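Local structure of putative uncharacterized protein (5T8V) at residues A[924-929]-A[977-982]. The protein probably helps load cohesin onto chromatin as the Scc2 cohesin loader, of which this chain is the C-terminal HEAT-repeat part. Residues are numbered along the deposited sequence; the frame is centred on the assembly and turned at random.
Sequences DVMACL and SLIVGM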
ATOM      1  N   ASP A 924     -25.579 -43.332 -15.722  1.00 59.76           N
ATOM      2  CA  ASP A 924     -26.710 -42.413 -15.759  1.00 60.27           C
ATOM      3  C   ASP A 924     -27.849 -42.967 -16.608  1.00 59.88           C
ATOM      4  O   ASP A 924     -29.025 -42.759 -16.286  1.00 60.77           O
ATOM      5  CB  ASP A 924     -26.258 -41.052 -16.284  1.00 60.70           C
ATOM      6  CG  ASP A 924     -25.207 -40.407 -15.399  1.00 62.46           C
ATOM      7  OD1 ASP A 924     -25.577 -39.870 -14.335  1.00 62.08           O
ATOM      8  OD2 ASP A 924     -24.015 -40.437 -15.767  1.00 64.34           O
ATOM      9  N   VAL A 925     -27.531 -43.678 -17.693  1.00 46.03           N
ATOM     10  CA  VAL A 925     -28.597 -44.211 -18.540  1.00 45.42           C
ATOM     11  C   VAL A 925     -29.309 -45.363 -17.843  1.00 44.49           C
ATOM     12  O   VAL A 925     -30.522 -45.540 -17.996  1.00 45.37           O
ATOM     13  CB  VAL A 925     -28.055 -44.640 -19.916  1.00 46.27           C
ATOM     14  CG1 VAL A 925     -27.101 -45.777 -19.773  1.00 46.61           C
ATOM     15  CG2 VAL A 925     -29.193 -45.033 -20.827  1.00 46.70           C
ATOM     16  N   MET A 926     -28.571 -46.179 -17.087  1.00 41.41           N
ATOM     17  CA  MET A 926     -29.212 -47.251 -16.332  1.00 40.86           C
ATOM     18  C   MET A 926     -30.123 -46.675 -15.257  1.00 40.75           C
ATOM     19  O   MET A 926     -31.263 -47.126 -15.083  1.00 40.87           O
ATOM     20  CB  MET A 926     -28.155 -48.168 -15.715  1.00 41.10           C
ATOM     21  CG  MET A 926     -28.729 -49.374 -14.974  1.00 42.45           C
ATOM     22  SD  MET A 926     -29.630 -50.517 -16.048  1.00 43.76           S
ATOM     23  CE  MET A 926     -28.277 -51.277 -16.949  1.00 43.63           C
ATOM     24  N   ALA A 927     -29.635 -45.670 -14.525  1.00 37.26           N
ATOM     25  CA  ALA A 927     -30.491 -44.965 -13.577  1.00 37.77           C
ATOM     26  C   ALA A 927     -31.757 -44.466 -14.262  1.00 38.29           C
ATOM     27  O   ALA A 927     -32.872 -44.661 -13.761  1.00 38.89           O
ATOM     28  CB  ALA A 927     -29.725 -43.801 -12.949  1.00 37.87           C
ATOM     29  N   CYS A 928     -31.600 -43.827 -15.424  1.00 52.10           N
ATOM     30  CA  CYS A 928     -32.758 -43.325 -16.154  1.00 53.86           C
ATOM     31  C   CYS A 928     -33.720 -44.454 -16.504  1.00 53.72           C
ATOM     32  O   CYS A 928     -34.942 -44.295 -16.394  1.00 54.29           O
ATOM     33  CB  CYS A 928     -32.296 -42.594 -17.414  1.00 54.98           C
ATOM     34  SG  CYS A 928     -33.576 -41.610 -18.217  1.00 57.83           S
ATOM     35  N   LEU A 929     -33.190 -45.604 -16.926  1.00 39.08           N
ATOM     36  CA  LEU A 929     -34.042 -46.755 -17.213  1.00 39.71           C
ATOM     37  C   LEU A 929     -34.861 -47.145 -15.989  1.00 40.16           C
ATOM     38  O   LEU A 929     -36.084 -47.307 -16.072  1.00 41.21           O
ATOM     39  CB  LEU A 929     -33.192 -47.937 -17.683  1.00 39.35           C
ATOM     40  CG  LEU A 929     -32.605 -47.875 -19.095  1.00 39.45           C
ATOM     41  CD1 LEU A 929     -31.651 -49.042 -19.318  1.00 39.13           C
ATOM     42  CD2 LEU A 929     -33.708 -47.878 -20.146  1.00 40.67           C
ATOM     43  N   SER A 977     -20.986 -58.574 -17.494  1.00 45.91           N
ATOM     44  CA  SER A 977     -20.794 -58.260 -16.083  1.00 44.10           C
ATOM     45  C   SER A 977     -21.023 -56.784 -15.801  1.00 42.23           C
ATOM     46  O   SER A 977     -21.510 -56.429 -14.723  1.00 41.86           O
ATOM     47  CB  SER A 977     -19.387 -58.660 -15.646  1.00 45.38           C
ATOM     48  OG  SER A 977     -18.422 -57.778 -16.192  1.00 46.60           O
ATOM     49  N   LEU A 978     -20.665 -55.907 -16.739  1.00 42.74           N
ATOM     50  CA  LEU A 978     -20.908 -54.484 -16.535  1.00 42.05           C
ATOM     51  C   LEU A 978     -22.403 -54.198 -16.458  1.00 40.95           C
ATOM     52  O   LEU A 978     -22.869 -53.488 -15.558  1.00 40.53           O
ATOM     53  CB  LEU A 978     -20.255 -53.674 -17.656  1.00 42.56           C
ATOM     54  CG  LEU A 978     -20.402 -52.156 -17.527  1.00 42.34           C
ATOM     55  CD1 LEU A 978     -19.683 -51.643 -16.291  1.00 42.55           C
ATOM     56  CD2 LEU A 978     -19.893 -51.449 -18.772  1.00 43.27           C
ATOM     57  N   ILE A 979     -23.175 -54.751 -17.398  1.00 36.73           N
ATOM     58  CA  ILE A 979     -24.619 -54.529 -17.411  1.00 36.87           C
ATOM     59  C   ILE A 979     -25.248 -55.075 -16.135  1.00 36.90           C
ATOM     60  O   ILE A 979     -26.033 -54.393 -15.466  1.00 36.83           O
ATOM     61  CB  ILE A 979     -25.246 -55.164 -18.666  1.00 37.65           C
ATOM     62  CG1 ILE A 979     -24.687 -54.501 -19.928  1.00 37.93           C
ATOM     63  CG2 ILE A 979     -26.772 -55.040 -18.634  1.00 38.07           C
ATOM     64  CD1 ILE A 979     -25.040 -55.225 -21.217  1.00 39.01           C
ATOM     65  N   VAL A 980     -24.919 -56.320 -15.784  1.00 37.20           N
ATOM     66  CA  VAL A 980     -25.453 -56.905 -14.556  1.00 37.53           C
ATOM     67  C   VAL A 980     -25.100 -56.036 -13.355  1.00 37.15           C
ATOM     68  O   VAL A 980     -25.941 -55.781 -12.483  1.00 37.48           O
ATOM     69  CB  VAL A 980     -24.934 -58.345 -14.383  1.00 38.04           C
ATOM     70  CG1 VAL A 980     -25.403 -58.934 -13.052  1.00 38.64           C
ATOM     71  CG2 VAL A 980     -25.396 -59.217 -15.539  1.00 38.73           C
ATOM     72  N   GLY A 981     -23.855 -55.563 -13.293  1.00 41.18           N
ATOM     73  CA  GLY A 981     -23.419 -54.804 -12.132  1.00 41.58           C
ATOM     74  C   GLY A 981     -24.146 -53.481 -12.000  1.00 41.11           C
ATOM     75  O   GLY A 981     -24.626 -53.127 -10.919  1.00 41.77           O
ATOM     76  N   MET A 982     -24.234 -52.728 -13.098  1.00 51.65           N
ATOM     77  CA  MET A 982     -24.957 -51.462 -13.057  1.00 51.37           C
ATOM     78  C   MET A 982     -26.426 -51.683 -12.719  1.00 51.38           C
ATOM     79  O   MET A 982     -27.006 -50.948 -11.908  1.00 51.95           O
ATOM     80  CB  MET A 982     -24.813 -50.738 -14.396  1.00 51.63           C
ATOM     81  CG  MET A 982     -23.383 -50.343 -14.745  1.00 52.72           C
ATOM     82  SD  MET A 982     -22.525 -49.465 -13.419  1.00 54.82           S
ATOM     83  CE  MET A 982     -23.772 -48.303 -12.902  1.00 54.60           C
TER
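I979 and M982, one helical turn apart on helix 969-986, receive a single long side chain, that of M926 on helix 919-935, and the trio makes a compact example of how a methionine can bridge two helices in an alpha-solenoid. At I979 the methyl end of M926 does the touching: M926 CE lies 4.4 Å from I979 CG2. M926 CE is also 4.1 Å from I979 O, a van der Waals approach to the backbone as much as to the branch. One turn on, M982 meets M926 nearer its base, at CG. CB of M982 stands 4.2 Å from CG of M926. The carbonyl O of M982 comes within 3.9 Å of M926 CG. The two methionines also mark the nearest backbone approach, with CA atoms of M926 and M982 6.8 Å apart. M926 can serve both positions because CG extends anti to the backbone N (chi1 -176°), reaching M982 first, after which bends at chi2 and chi3 carry SD and CE back along the partner helix to I979. All three residues are buried, and the side chains meet through apolar atoms. L922 and D923, earlier on helix 919-935, extend the M926 interface by touching M982. In the wider HEAT-type stack, I979 packs on L945 and S949 of helix 940-960, which lies between the two in sequence, and D924 pairs with R882 and R889 of helix 878-891.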